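Local coordinates for putative isochorismatase (Streptomyces avermitilis, PDB 3KL2), which is of unknown function but probably acts as a hydrolase of the isochorismatase-like, cysteine hydrolase type, at residues V151-L156 against G176-T181; T26-I31 against V73-A78; P79-E84 against G130-D135; E32-F37 against W111-V116; G158-C163 against A187-E192. One frame throughout, in Å; residues are numbered along the deposited sequence.

Contact 1: V151-L156 against G176-T181; sequences VDTIVL and GFRVIT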
# COMPACT_ATOMS: atom_id res chain seq x y z
N VAL A 151 1.88 -7.65 -15.82
CA VAL A 151 3.24 -8.09 -15.56
C VAL A 151 3.34 -8.81 -14.21
O VAL A 151 2.93 -8.31 -13.20
CB VAL A 151 4.24 -6.94 -15.59
CG1 VAL A 151 5.63 -7.46 -15.21
CG2 VAL A 151 4.27 -6.29 -17.01
N ASP A 152 3.88 -10.01 -14.21
CA ASP A 152 4.14 -10.67 -12.95
C ASP A 152 5.62 -11.09 -12.83
O ASP A 152 5.95 -11.94 -12.01
CB ASP A 152 3.23 -11.88 -12.82
CG ASP A 152 3.54 -12.93 -13.85
OD1 ASP A 152 4.71 -13.04 -14.24
OD2 ASP A 152 2.62 -13.65 -14.27
N THR A 153 6.50 -10.52 -13.64
CA THR A 153 7.93 -10.74 -13.49
C THR A 153 8.68 -9.45 -13.77
O THR A 153 8.66 -8.99 -14.90
CB THR A 153 8.46 -11.80 -14.51
OG1 THR A 153 7.83 -13.05 -14.26
CG2 THR A 153 9.97 -11.98 -14.37
N ILE A 154 9.38 -8.92 -12.78
CA ILE A 154 10.16 -7.69 -12.98
C ILE A 154 11.66 -8.01 -12.89
O ILE A 154 12.11 -8.70 -11.96
CB ILE A 154 9.73 -6.53 -11.98
CG1 ILE A 154 9.92 -6.93 -10.51
CG2 ILE A 154 8.27 -6.21 -12.15
CD1 ILE A 154 9.45 -5.83 -9.45
N VAL A 155 12.42 -7.54 -13.89
CA VAL A 155 13.87 -7.66 -13.93
C VAL A 155 14.47 -6.34 -13.52
O VAL A 155 14.16 -5.34 -14.10
CB VAL A 155 14.36 -7.99 -15.36
CG1 VAL A 155 15.85 -8.10 -15.37
CG2 VAL A 155 13.69 -9.26 -15.90
N LEU A 156 15.31 -6.34 -12.49
CA LEU A 156 15.71 -5.09 -11.79
C LEU A 156 17.15 -4.81 -11.99
O LEU A 156 17.98 -5.73 -11.91
CB LEU A 156 15.55 -5.20 -10.30
CG LEU A 156 14.19 -5.06 -9.68
CD1 LEU A 156 14.40 -5.06 -8.17
CD2 LEU A 156 13.50 -3.72 -10.15
N GLY A 176 4.17 -10.27 -4.59
CA GLY A 176 3.87 -11.46 -5.40
C GLY A 176 4.50 -11.55 -6.79
O GLY A 176 4.34 -12.57 -7.47
N PHE A 177 5.24 -10.52 -7.18
CA PHE A 177 6.06 -10.54 -8.39
C PHE A 177 7.19 -11.56 -8.28
O PHE A 177 7.71 -11.80 -7.22
CB PHE A 177 6.65 -9.13 -8.66
CG PHE A 177 5.61 -8.07 -8.92
CD1 PHE A 177 4.94 -8.00 -10.13
CD2 PHE A 177 5.29 -7.14 -7.95
CE1 PHE A 177 3.99 -7.05 -10.38
CE2 PHE A 177 4.35 -6.16 -8.20
CZ PHE A 177 3.71 -6.11 -9.43
N ARG A 178 7.51 -12.20 -9.39
CA ARG A 178 8.74 -12.91 -9.53
C ARG A 178 9.80 -11.83 -9.82
O ARG A 178 9.88 -11.32 -10.96
CB ARG A 178 8.66 -13.89 -10.70
CG ARG A 178 10.02 -14.51 -10.95
CD ARG A 178 9.98 -15.64 -11.91
NE ARG A 178 9.54 -15.23 -13.24
CZ ARG A 178 9.80 -15.92 -14.34
NH1 ARG A 178 10.47 -17.05 -14.26
NH2 ARG A 178 9.40 -15.48 -15.52
N VAL A 179 10.57 -11.46 -8.80
CA VAL A 179 11.66 -10.50 -8.98
C VAL A 179 12.96 -11.17 -9.46
O VAL A 179 13.40 -12.15 -8.89
CB VAL A 179 11.95 -9.78 -7.65
CG1 VAL A 179 12.89 -8.63 -7.89
CG2 VAL A 179 10.61 -9.32 -7.01
N ILE A 180 13.56 -10.64 -10.49
CA ILE A 180 14.88 -11.07 -10.94
C ILE A 180 15.79 -9.86 -10.74
O ILE A 180 15.46 -8.77 -11.21
CB ILE A 180 14.86 -11.45 -12.42
CG1 ILE A 180 14.09 -12.74 -12.63
CG2 ILE A 180 16.26 -11.61 -12.98
CD1 ILE A 180 13.70 -12.93 -14.08
N THR A 181 16.88 -10.03 -10.00
CA THR A 181 17.89 -8.98 -9.84
C THR A 181 19.07 -9.27 -10.74
O THR A 181 19.54 -10.39 -10.78
CB THR A 181 18.40 -8.84 -8.39
OG1 THR A 181 18.80 -10.12 -7.89
CG2 THR A 181 17.30 -8.25 -7.49

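Contact 2: T26-I31 against V73-A78; sequences TAIVLI and VPIMHA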
# COMPACT_ATOMS: atom_id res chain seq x y z
N THR A 26 6.43 -9.59 -18.51
CA THR A 26 7.78 -9.28 -18.07
C THR A 26 8.07 -7.79 -18.27
O THR A 26 7.50 -7.18 -19.15
CB THR A 26 8.85 -10.15 -18.81
OG1 THR A 26 8.56 -11.54 -18.59
CG2 THR A 26 10.27 -9.86 -18.32
N ALA A 27 8.91 -7.22 -17.43
CA ALA A 27 9.21 -5.81 -17.45
C ALA A 27 10.60 -5.58 -16.90
O ALA A 27 10.93 -6.08 -15.81
CB ALA A 27 8.26 -5.09 -16.61
N ILE A 28 11.40 -4.81 -17.63
CA ILE A 28 12.72 -4.47 -17.16
C ILE A 28 12.45 -3.18 -16.40
O ILE A 28 11.73 -2.34 -16.90
CB ILE A 28 13.73 -4.27 -18.33
CG1 ILE A 28 13.76 -5.51 -19.26
CG2 ILE A 28 15.14 -3.99 -17.80
CD1 ILE A 28 14.36 -6.80 -18.61
N VAL A 29 12.93 -3.05 -15.18
CA VAL A 29 12.71 -1.86 -14.37
C VAL A 29 14.08 -1.31 -13.98
O VAL A 29 14.85 -1.98 -13.30
CB VAL A 29 11.88 -2.19 -13.12
CG1 VAL A 29 11.59 -0.95 -12.36
CG2 VAL A 29 10.55 -2.97 -13.53
N LEU A 30 14.37 -0.09 -14.46
CA LEU A 30 15.68 0.56 -14.33
C LEU A 30 15.65 1.70 -13.32
O LEU A 30 15.03 2.73 -13.55
CB LEU A 30 16.08 1.15 -15.68
CG LEU A 30 16.18 0.11 -16.80
CD1 LEU A 30 16.59 0.80 -18.14
CD2 LEU A 30 17.17 -1.06 -16.40
N ILE A 31 16.34 1.52 -12.19
CA ILE A 31 16.17 2.41 -11.08
C ILE A 31 17.29 3.41 -11.10
O ILE A 31 18.46 3.03 -10.94
CB ILE A 31 16.18 1.70 -9.73
CG1 ILE A 31 15.06 0.66 -9.66
CG2 ILE A 31 16.02 2.72 -8.58
CD1 ILE A 31 15.00 -0.13 -8.34
N VAL A 73 9.85 -6.54 -24.69
CA VAL A 73 9.65 -6.44 -23.26
C VAL A 73 9.63 -4.96 -22.77
O VAL A 73 10.56 -4.18 -23.00
CB VAL A 73 10.69 -7.30 -22.49
CG1 VAL A 73 10.56 -7.08 -20.97
CG2 VAL A 73 10.48 -8.77 -22.83
N PRO A 74 8.54 -4.57 -22.11
CA PRO A 74 8.46 -3.20 -21.64
C PRO A 74 9.68 -2.84 -20.80
O PRO A 74 10.08 -3.60 -19.91
CB PRO A 74 7.20 -3.20 -20.79
CG PRO A 74 6.37 -4.31 -21.35
CD PRO A 74 7.32 -5.34 -21.82
N ILE A 75 10.30 -1.72 -21.15
CA ILE A 75 11.37 -1.13 -20.39
C ILE A 75 10.71 -0.02 -19.58
O ILE A 75 10.05 0.81 -20.15
CB ILE A 75 12.41 -0.53 -21.33
CG1 ILE A 75 12.86 -1.55 -22.41
CG2 ILE A 75 13.57 -0.00 -20.58
CD1 ILE A 75 13.36 -2.92 -21.91
N MET A 76 10.87 -0.02 -18.26
CA MET A 76 10.29 1.00 -17.38
C MET A 76 11.38 1.74 -16.59
O MET A 76 12.12 1.11 -15.86
CB MET A 76 9.40 0.31 -16.38
CG MET A 76 8.21 -0.40 -17.02
SD MET A 76 7.03 -0.95 -15.81
CE MET A 76 5.96 -1.77 -16.95
N HIS A 77 11.49 3.07 -16.72
CA HIS A 77 12.52 3.85 -16.04
C HIS A 77 11.97 4.47 -14.78
O HIS A 77 10.89 5.03 -14.78
CB HIS A 77 13.01 5.02 -16.93
CG HIS A 77 13.65 4.61 -18.23
ND1 HIS A 77 14.98 4.25 -18.33
CD2 HIS A 77 13.16 4.57 -19.49
CE1 HIS A 77 15.27 3.99 -19.59
NE2 HIS A 77 14.18 4.18 -20.32
N ALA A 78 12.77 4.44 -13.72
CA ALA A 78 12.31 4.90 -12.42
C ALA A 78 13.32 5.88 -11.89
O ALA A 78 14.15 5.53 -11.07
CB ALA A 78 12.10 3.74 -11.47

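Contact 3: P79-E84 against G130-D135; sequences PITFAE and GKRGLD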
# COMPACT_ATOMS: atom_id res chain seq x y z
N PRO A 79 13.27 7.13 -12.37
CA PRO A 79 14.15 8.17 -11.90
C PRO A 79 13.60 8.78 -10.64
O PRO A 79 12.41 8.73 -10.42
CB PRO A 79 14.13 9.19 -13.05
CG PRO A 79 12.75 9.12 -13.57
CD PRO A 79 12.35 7.62 -13.40
N ILE A 80 14.46 9.31 -9.80
CA ILE A 80 14.00 10.04 -8.62
C ILE A 80 14.28 11.53 -8.87
O ILE A 80 15.34 11.86 -9.40
CB ILE A 80 14.72 9.49 -7.37
CG1 ILE A 80 14.19 10.13 -6.09
CG2 ILE A 80 16.19 9.75 -7.41
CD1 ILE A 80 15.04 9.80 -4.85
N THR A 81 13.35 12.42 -8.51
CA THR A 81 13.55 13.87 -8.70
C THR A 81 12.88 14.62 -7.58
O THR A 81 11.95 14.07 -6.99
CB THR A 81 12.83 14.36 -9.97
OG1 THR A 81 11.43 14.18 -9.78
CG2 THR A 81 13.25 13.62 -11.20
N PHE A 82 13.29 15.87 -7.30
CA PHE A 82 12.66 16.67 -6.24
C PHE A 82 12.43 18.09 -6.74
O PHE A 82 13.30 18.65 -7.35
CB PHE A 82 13.46 16.69 -4.90
CG PHE A 82 13.75 15.29 -4.37
CD1 PHE A 82 12.97 14.75 -3.36
CD2 PHE A 82 14.73 14.50 -4.94
CE1 PHE A 82 13.18 13.45 -2.90
CE2 PHE A 82 14.97 13.20 -4.47
CZ PHE A 82 14.18 12.68 -3.45
N ALA A 83 11.25 18.65 -6.51
CA ALA A 83 11.01 20.04 -6.77
C ALA A 83 12.08 20.83 -6.01
O ALA A 83 12.42 20.49 -4.88
CB ALA A 83 9.60 20.47 -6.33
N GLU A 84 12.63 21.84 -6.68
CA GLU A 84 13.69 22.69 -6.14
C GLU A 84 13.27 23.29 -4.81
O GLU A 84 12.17 23.78 -4.69
CB GLU A 84 14.02 23.83 -7.14
CG GLU A 84 15.23 24.72 -6.83
CD GLU A 84 15.47 25.70 -7.99
OE1 GLU A 84 15.82 25.22 -9.11
OE2 GLU A 84 15.26 26.94 -7.79
N GLY A 130 6.61 9.85 -9.79
CA GLY A 130 6.32 9.98 -8.40
C GLY A 130 7.53 9.78 -7.48
O GLY A 130 7.49 10.28 -6.35
N LYS A 131 8.57 9.05 -7.93
CA LYS A 131 9.60 8.57 -7.00
C LYS A 131 10.21 9.69 -6.17
O LYS A 131 10.79 10.61 -6.71
CB LYS A 131 10.76 7.82 -7.67
CG LYS A 131 11.63 6.99 -6.64
CD LYS A 131 12.47 5.94 -7.39
CE LYS A 131 13.14 4.84 -6.49
NZ LYS A 131 13.87 5.37 -5.29
N ARG A 132 10.09 9.55 -4.86
CA ARG A 132 10.67 10.47 -3.91
C ARG A 132 11.44 9.80 -2.77
O ARG A 132 12.15 10.45 -2.05
CB ARG A 132 9.58 11.31 -3.29
CG ARG A 132 8.98 12.30 -4.23
CD ARG A 132 9.93 13.37 -4.57
NE ARG A 132 9.29 14.46 -5.26
CZ ARG A 132 8.91 14.44 -6.53
NH1 ARG A 132 9.11 13.37 -7.31
NH2 ARG A 132 8.34 15.54 -7.04
N GLY A 133 11.26 8.48 -2.61
CA GLY A 133 11.94 7.74 -1.59
C GLY A 133 12.77 6.72 -2.28
O GLY A 133 13.16 6.91 -3.43
N LEU A 134 13.04 5.63 -1.58
CA LEU A 134 13.97 4.63 -2.06
C LEU A 134 13.28 3.46 -2.70
O LEU A 134 13.70 2.93 -3.76
CB LEU A 134 14.83 4.14 -0.89
CG LEU A 134 15.65 5.21 -0.11
CD1 LEU A 134 16.38 6.22 -1.05
CD2 LEU A 134 14.81 5.91 0.91
N ASP A 135 12.24 2.99 -2.04
CA ASP A 135 11.46 1.89 -2.60
C ASP A 135 10.69 2.41 -3.82
O ASP A 135 9.95 3.34 -3.71
CB ASP A 135 10.51 1.37 -1.53
CG ASP A 135 9.70 0.19 -2.00
OD1 ASP A 135 9.81 -0.20 -3.19
OD2 ASP A 135 8.91 -0.32 -1.17
O HOH W 1 9.76 8.19 -10.59

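Contact 4: E32-F37 against W111-V116; sequences EYQNEF and WGAAIV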
# COMPACT_ATOMS: atom_id res chain seq x y z
N GLU A 32 16.92 4.67 -11.27
CA GLU A 32 17.83 5.80 -11.12
C GLU A 32 19.09 5.80 -12.00
O GLU A 32 20.17 6.23 -11.56
CB GLU A 32 18.19 5.94 -9.65
CG GLU A 32 17.05 6.63 -8.89
CD GLU A 32 16.88 6.16 -7.48
OE1 GLU A 32 15.71 6.13 -7.05
OE2 GLU A 32 17.91 5.80 -6.85
N TYR A 33 18.95 5.40 -13.26
CA TYR A 33 20.05 5.58 -14.16
C TYR A 33 20.12 7.04 -14.60
O TYR A 33 19.97 7.31 -15.79
CB TYR A 33 19.93 4.67 -15.34
CG TYR A 33 20.23 3.22 -15.07
CD1 TYR A 33 21.46 2.66 -15.38
CD2 TYR A 33 19.26 2.39 -14.52
CE1 TYR A 33 21.70 1.28 -15.17
CE2 TYR A 33 19.51 1.06 -14.28
CZ TYR A 33 20.72 0.51 -14.63
OH TYR A 33 20.88 -0.83 -14.39
N GLN A 34 20.38 7.94 -13.64
CA GLN A 34 20.41 9.36 -13.87
C GLN A 34 21.84 9.86 -13.76
O GLN A 34 22.64 9.27 -13.05
CB GLN A 34 19.55 10.10 -12.84
CG GLN A 34 18.03 9.90 -13.04
CD GLN A 34 17.28 10.09 -11.79
OE1 GLN A 34 17.15 9.14 -11.00
NE2 GLN A 34 16.85 11.32 -11.52
N ASN A 35 22.13 10.97 -14.44
CA ASN A 35 23.46 11.54 -14.47
C ASN A 35 24.04 11.64 -13.07
O ASN A 35 25.20 11.30 -12.87
CB ASN A 35 23.48 12.93 -15.16
CG ASN A 35 23.23 12.84 -16.65
OD1 ASN A 35 23.85 12.03 -17.35
ND2 ASN A 35 22.29 13.67 -17.16
N GLU A 36 23.21 12.03 -12.10
CA GLU A 36 23.67 12.25 -10.73
C GLU A 36 24.53 11.09 -10.19
O GLU A 36 25.42 11.32 -9.37
CB GLU A 36 22.51 12.57 -9.80
CG GLU A 36 22.89 13.54 -8.71
CD GLU A 36 22.86 14.97 -9.19
OE1 GLU A 36 21.76 15.55 -9.14
OE2 GLU A 36 23.94 15.51 -9.60
N PHE A 37 24.27 9.88 -10.69
CA PHE A 37 25.02 8.67 -10.32
C PHE A 37 25.97 8.21 -11.41
O PHE A 37 27.12 7.84 -11.13
CB PHE A 37 24.03 7.49 -10.10
CG PHE A 37 23.37 7.45 -8.75
CD1 PHE A 37 24.10 7.56 -7.58
CD2 PHE A 37 22.02 7.19 -8.65
CE1 PHE A 37 23.47 7.48 -6.30
CE2 PHE A 37 21.37 7.10 -7.39
CZ PHE A 37 22.09 7.25 -6.24
N TRP A 111 20.62 18.81 -15.15
CA TRP A 111 21.32 17.75 -15.86
C TRP A 111 21.42 16.53 -14.96
O TRP A 111 21.22 15.38 -15.42
CB TRP A 111 22.71 18.25 -16.29
CG TRP A 111 23.66 17.18 -16.80
CD1 TRP A 111 23.74 16.68 -18.09
CD2 TRP A 111 24.68 16.52 -16.05
NE1 TRP A 111 24.75 15.73 -18.16
CE2 TRP A 111 25.35 15.63 -16.94
CE3 TRP A 111 25.10 16.60 -14.70
CZ2 TRP A 111 26.41 14.83 -16.54
CZ3 TRP A 111 26.18 15.79 -14.29
CH2 TRP A 111 26.81 14.91 -15.21
N GLY A 112 21.70 16.76 -13.69
CA GLY A 112 21.84 15.65 -12.74
C GLY A 112 20.64 14.73 -12.65
O GLY A 112 20.79 13.50 -12.48
N ALA A 113 19.46 15.34 -12.79
CA ALA A 113 18.19 14.66 -12.70
C ALA A 113 17.83 13.88 -13.96
O ALA A 113 16.96 13.05 -13.87
CB ALA A 113 17.03 15.69 -12.39
N ALA A 114 18.47 14.15 -15.10
CA ALA A 114 18.17 13.47 -16.35
C ALA A 114 18.69 12.06 -16.40
O ALA A 114 19.79 11.73 -15.88
CB ALA A 114 18.75 14.22 -17.54
N ILE A 115 17.93 11.23 -17.11
CA ILE A 115 18.34 9.89 -17.39
C ILE A 115 19.56 9.96 -18.27
O ILE A 115 19.70 10.89 -19.07
CB ILE A 115 17.25 9.08 -18.06
CG1 ILE A 115 16.11 8.84 -17.05
CG2 ILE A 115 17.83 7.75 -18.52
CD1 ILE A 115 14.84 8.26 -17.65
N VAL A 116 20.45 9.00 -18.11
CA VAL A 116 21.72 9.00 -18.82
C VAL A 116 21.49 8.76 -20.34
O VAL A 116 20.64 7.95 -20.72
CB VAL A 116 22.69 7.97 -18.17
CG1 VAL A 116 22.15 6.55 -18.32
CG2 VAL A 116 24.13 8.10 -18.73

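Contact 5: G158-C163 against A187-E192; sequences GFLTNC and AATSQE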
# COMPACT_ATOMS: atom_id res chain seq x y z
N GLY A 158 20.01 -1.11 -11.46
CA GLY A 158 20.27 0.28 -11.17
C GLY A 158 20.95 0.52 -9.84
O GLY A 158 21.81 -0.26 -9.41
N PHE A 159 20.54 1.60 -9.19
CA PHE A 159 21.23 2.14 -8.04
C PHE A 159 20.21 2.35 -6.91
O PHE A 159 19.00 2.52 -7.19
CB PHE A 159 21.76 3.53 -8.36
CG PHE A 159 22.76 3.60 -9.48
CD1 PHE A 159 24.12 3.63 -9.20
CD2 PHE A 159 22.35 3.71 -10.79
CE1 PHE A 159 25.05 3.76 -10.20
CE2 PHE A 159 23.25 3.85 -11.80
CZ PHE A 159 24.62 3.86 -11.51
N LEU A 160 20.63 2.28 -5.65
CA LEU A 160 21.84 1.63 -5.19
C LEU A 160 21.54 0.20 -4.81
O LEU A 160 20.52 -0.05 -4.15
CB LEU A 160 22.36 2.31 -3.95
CG LEU A 160 22.83 3.75 -4.15
CD1 LEU A 160 22.82 4.49 -2.80
CD2 LEU A 160 24.18 3.75 -4.83
N THR A 161 22.47 -0.70 -5.13
CA THR A 161 22.39 -2.10 -4.77
C THR A 161 21.75 -2.39 -3.41
O THR A 161 20.85 -3.20 -3.34
CB THR A 161 23.75 -2.70 -4.67
OG1 THR A 161 24.43 -2.53 -5.91
CG2 THR A 161 23.64 -4.19 -4.31
N ASN A 162 22.25 -1.76 -2.33
CA ASN A 162 21.72 -2.06 -0.99
C ASN A 162 20.68 -1.08 -0.49
O ASN A 162 20.20 -1.22 0.63
CB ASN A 162 22.84 -2.23 0.07
CG ASN A 162 23.73 -1.02 0.17
OD1 ASN A 162 24.08 -0.41 -0.85
ND2 ASN A 162 24.05 -0.62 1.38
N CYS A 163 20.30 -0.12 -1.32
CA CYS A 163 19.34 0.86 -0.91
C CYS A 163 18.04 0.70 -1.73
O CYS A 163 17.29 -0.23 -1.48
CB CYS A 163 19.96 2.25 -1.00
SG CYS A 163 18.97 3.48 -0.13
N ALA A 187 24.86 -1.10 -8.76
CA ALA A 187 26.03 -0.52 -8.12
C ALA A 187 25.66 0.15 -6.80
O ALA A 187 24.51 0.52 -6.57
CB ALA A 187 26.78 0.47 -9.06
N ALA A 188 26.68 0.30 -5.95
CA ALA A 188 26.54 0.86 -4.64
C ALA A 188 27.71 1.76 -4.36
O ALA A 188 28.59 1.94 -5.20
CB ALA A 188 26.50 -0.24 -3.61
N THR A 189 27.73 2.32 -3.16
CA THR A 189 28.77 3.23 -2.78
C THR A 189 30.00 2.48 -2.24
O THR A 189 31.01 3.09 -1.94
CB THR A 189 28.24 4.25 -1.73
OG1 THR A 189 27.70 3.54 -0.61
CG2 THR A 189 27.15 5.12 -2.32
N SER A 190 29.91 1.17 -2.09
CA SER A 190 31.01 0.37 -1.58
C SER A 190 30.91 -1.01 -2.17
O SER A 190 29.84 -1.57 -2.26
CB SER A 190 31.00 0.31 -0.04
OG SER A 190 31.28 -1.00 0.44
N GLN A 191 32.05 -1.54 -2.58
CA GLN A 191 32.13 -2.90 -3.11
C GLN A 191 31.67 -3.88 -2.03
O GLN A 191 30.94 -4.83 -2.33
CB GLN A 191 33.58 -3.24 -3.55
CG GLN A 191 33.71 -4.53 -4.35
CD GLN A 191 33.12 -4.43 -5.77
OE1 GLN A 191 32.55 -5.41 -6.31
NE2 GLN A 191 33.22 -3.24 -6.35
N GLU A 192 32.09 -3.61 -0.79
CA GLU A 192 31.75 -4.46 0.34
C GLU A 192 30.21 -4.45 0.53
O GLU A 192 29.59 -5.51 0.53
CB GLU A 192 32.53 -4.06 1.62

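Contact 1: V151-L156 against G176-T181
T153 and R178 face each other at the start of two neighbouring parallel strands, the two arms of a beta-alpha-beta unit whose strands 153-159 and 178-187 are joined through helix 164-174. The strand axes approach to 4.7 Å at 17°, and four backbone bonds alternate across the gap: R178 N to D152 O, I154 N to R178 O, I180 N to I154 O and L156 N to I180 O. On the face carrying T153 and V155, the arginine chain leaves its backbone with CG anti to the N (chi1 173°) and bends at chi3. Its guanidinium grips one oxygen side-on, with NE 3.0 Å and NH2 3.2 Å from T153 OG1, which lies almost in the guanidinium plane. That hydroxyl in turn donates to D152 OD1, 3.1 Å from T153 OG1. A valine here would probably leave R178 NE and D152 OD1 without their shared mate and the guanidinium freer to turn, although R178 NH2 also bonds E20 O. Further along the same face, I180 CD1 packs 3.9 Å from T153 CG2 and touches V155 CG2, the two branched chains lying side by side. On the other face, I154, L156 and V179 bring hydrocarbon together, L156 CD1 3.9 Å from V179 CG1. At the strand entrance, the F177 ring offers its edge to V151 O, 3.3 Å from F177 CE1. The chain of hydrogen bonds from arginine through threonine to aspartate would probably let the acid help neutralise the guanidinium without direct contact.

Contact 2: T26-I31 against V73-A78
I28 and I75 are paired in a parallel bridge, and the two strands, 26-31 and 75-78, run side by side with axes 4.7 Å apart and 20° between their directions. Four backbone bonds close the pair: I28 N to P74 O, M76 N to I28 O, L30 N to M76 O and A78 N to L30 O. On the face of I28, L30, I75 and H77 the side chains lie parallel in pairs. I75 CD1 rests 3.7 Å from I28 CG1, because its CG1 sits beside the backbone N and chi2 (-53°) turns CD1 toward I28. L30 CD1 reaches the imidazole at H77 CE1, 3.7 Å away, while H77 NE2 is bonded to D125. V73 CG1 lies 3.6 Å from T26 O, and the V73 side chain crosses that of I28 at about a right angle. The opposite face holds V29 and the extended M76, whose CE comes 4.1 Å from A27 CB. Helix 57-71 packs on the isoleucine and leucine face and helix 142-149 on the methionine face, while strand 153-159 beyond strand 26-31 and strand 126-127 beyond strand 75-78 place this pair inside the parallel sheet.

Contact 3: P79-E84 against G130-D135
R132 lies against T81 and F82, and most of the meeting of the two loops runs through its side chain. Bent at chi2 (-68°), the chain brings CD 3.6 Å from F82 CD1, and the arginine and phenylalanine slide past each other in opposite directions, guanidinium and ring 58° apart. The backbone of T81 and F82 lies over one face of the guanidinium, so that T81 O, 2.9 Å from R132 NH1, is a close polar neighbour at a poor angle. The F82 ring meets the same residue differently, presenting its edge to the backbone, with CE1 3.3 Å from R132 O. K131 CB presses on P79 O at 3.3 Å, I80 CB and CG1 touch K131 CG, and I80 CG1 is 3.5 Å from K131 O. A water ties the two chains together, donating to P79 O at 2.7 Å and accepting from K131 N at 3.0 Å. The second shell fixes these groups. R132 NH1 bonds K131 O nearly straight (163°) from above the carbonyl plane, and the guanidinium has salt bridges to E88 and to E129 of the third subunit. K131 NZ bonds L134 O and makes a salt bridge with E32, while its side chain also touches C164, a cluster consistent with the acid, lysine and cysteine grouping of cysteine hydrolases. The loops leave the ends of strands 75-78 and 126-127, neighbours in the sheet; helix 96-103 packs on F82 and L134, and helix 164-174 on K131, L134 and D135, the last standing at the N-cap of helix 136-139.

Contact 4: E32-F37 against W111-V116
N35 stacks its amide on the indole of W111, the two planes only 6° apart. CB lies over the centre of the six-membered ring, a CH-pi contact of 3.6 Å from N35 CB to the centroid, 7° off the normal, and chi1 (-70°) puts CG beside the backbone N, with the amide over the indole. Its ND2 then bonds W111 O at 2.7 Å, nearly straight; A114 N reaches the same oxygen from the opposite face of its plane. An alanine here would probably cost W111 O one of its two donors and leave the indole, without the stacked amide, freer to turn. Q34 extends beyond CG, and NE2 donates to A113 O, 2.9 Å away, besides bonding I80 O. E36, bent at chi2, holds its carboxylate against G112 CA, with OE1 3.6 Å from it; OE1 itself accepts from F106 N. The backbones are joined by V116 N to Y33 O, by N35 N to A114 O and by E36 N to G112 O, each 2.9 Å. Q34 is the N-cap residue, and the arrangement is that of a type I turn, W111 to A114, whose loop carbonyls receive the first amides of the short helix after strand 26-31.

Contact 5: G158-C163 against A187-E192
A187 joins G158 and T161 through two backbone bonds, A187 N to G158 O at 3.2 Å and T161 N to A187 O at 2.8 Å, and beyond G158 the chain passes through a cis peptide between F159 and L160 into a type I turn ending at C163. The carbonyl of A187 is embraced: T161 N approaches from above its plane, and L160 CA lies 3.2 Å from A187 O in a CA-H...O contact. The T161 side chain folds beside its own backbone N (chi1 -57°), which places OG1 close to the A187 carbonyl while it bonds H194 ND1; its CB packs 3.8 Å from A188 CB. N162 takes the crowded position between N and carbonyl carbon (chi1 57°) and sets OD1 3.7 Å from A188 CB, its ND2 being bonded to E193 and to D201 of the second subunit. L160 lays CD2 3.7 Å from A188 CA and 4.1 Å from T189 CG2. The F159 ring gives a lighter touch, CE1 3.9 Å from A187 CB, with F37 stacked on the ring. A non-proline cis peptide at this point, just ahead of the helix that follows the strand, is a hallmark of isochorismatase-like hydrolases. F159 and L160 pack on helix 45-55, T161 and N162 pack on helix 191-205, which starts after the N-cap residue S190, and C163 stands at the N-cap of helix 164-174, so the turn is set among three helices at the end of the two strands.

Overall arrangement
Contacts 1 and 2 are sheet contacts, regular and mostly apolar, and meet where strand 26-31 lies beside strand 153-159; contact 1 adds a chain of side-chain hydrogen bonds. Contact 5 continues the strand pair of contact 1 past its end, where pairing gives way to turns and a cis peptide. Contacts 3 and 4 lie among the loops beyond the strand ends: contact 4 mixes backbone bonds with side-chain amides, while contact 3 relies on R132, K131 and a water. The K131 to E32 salt bridge joins them. All five are largely buried, though W111 and T189 are exposed. Contacts 1, 3 and 5 also touch other subunits, whereas 2 and 4 stay within the chain.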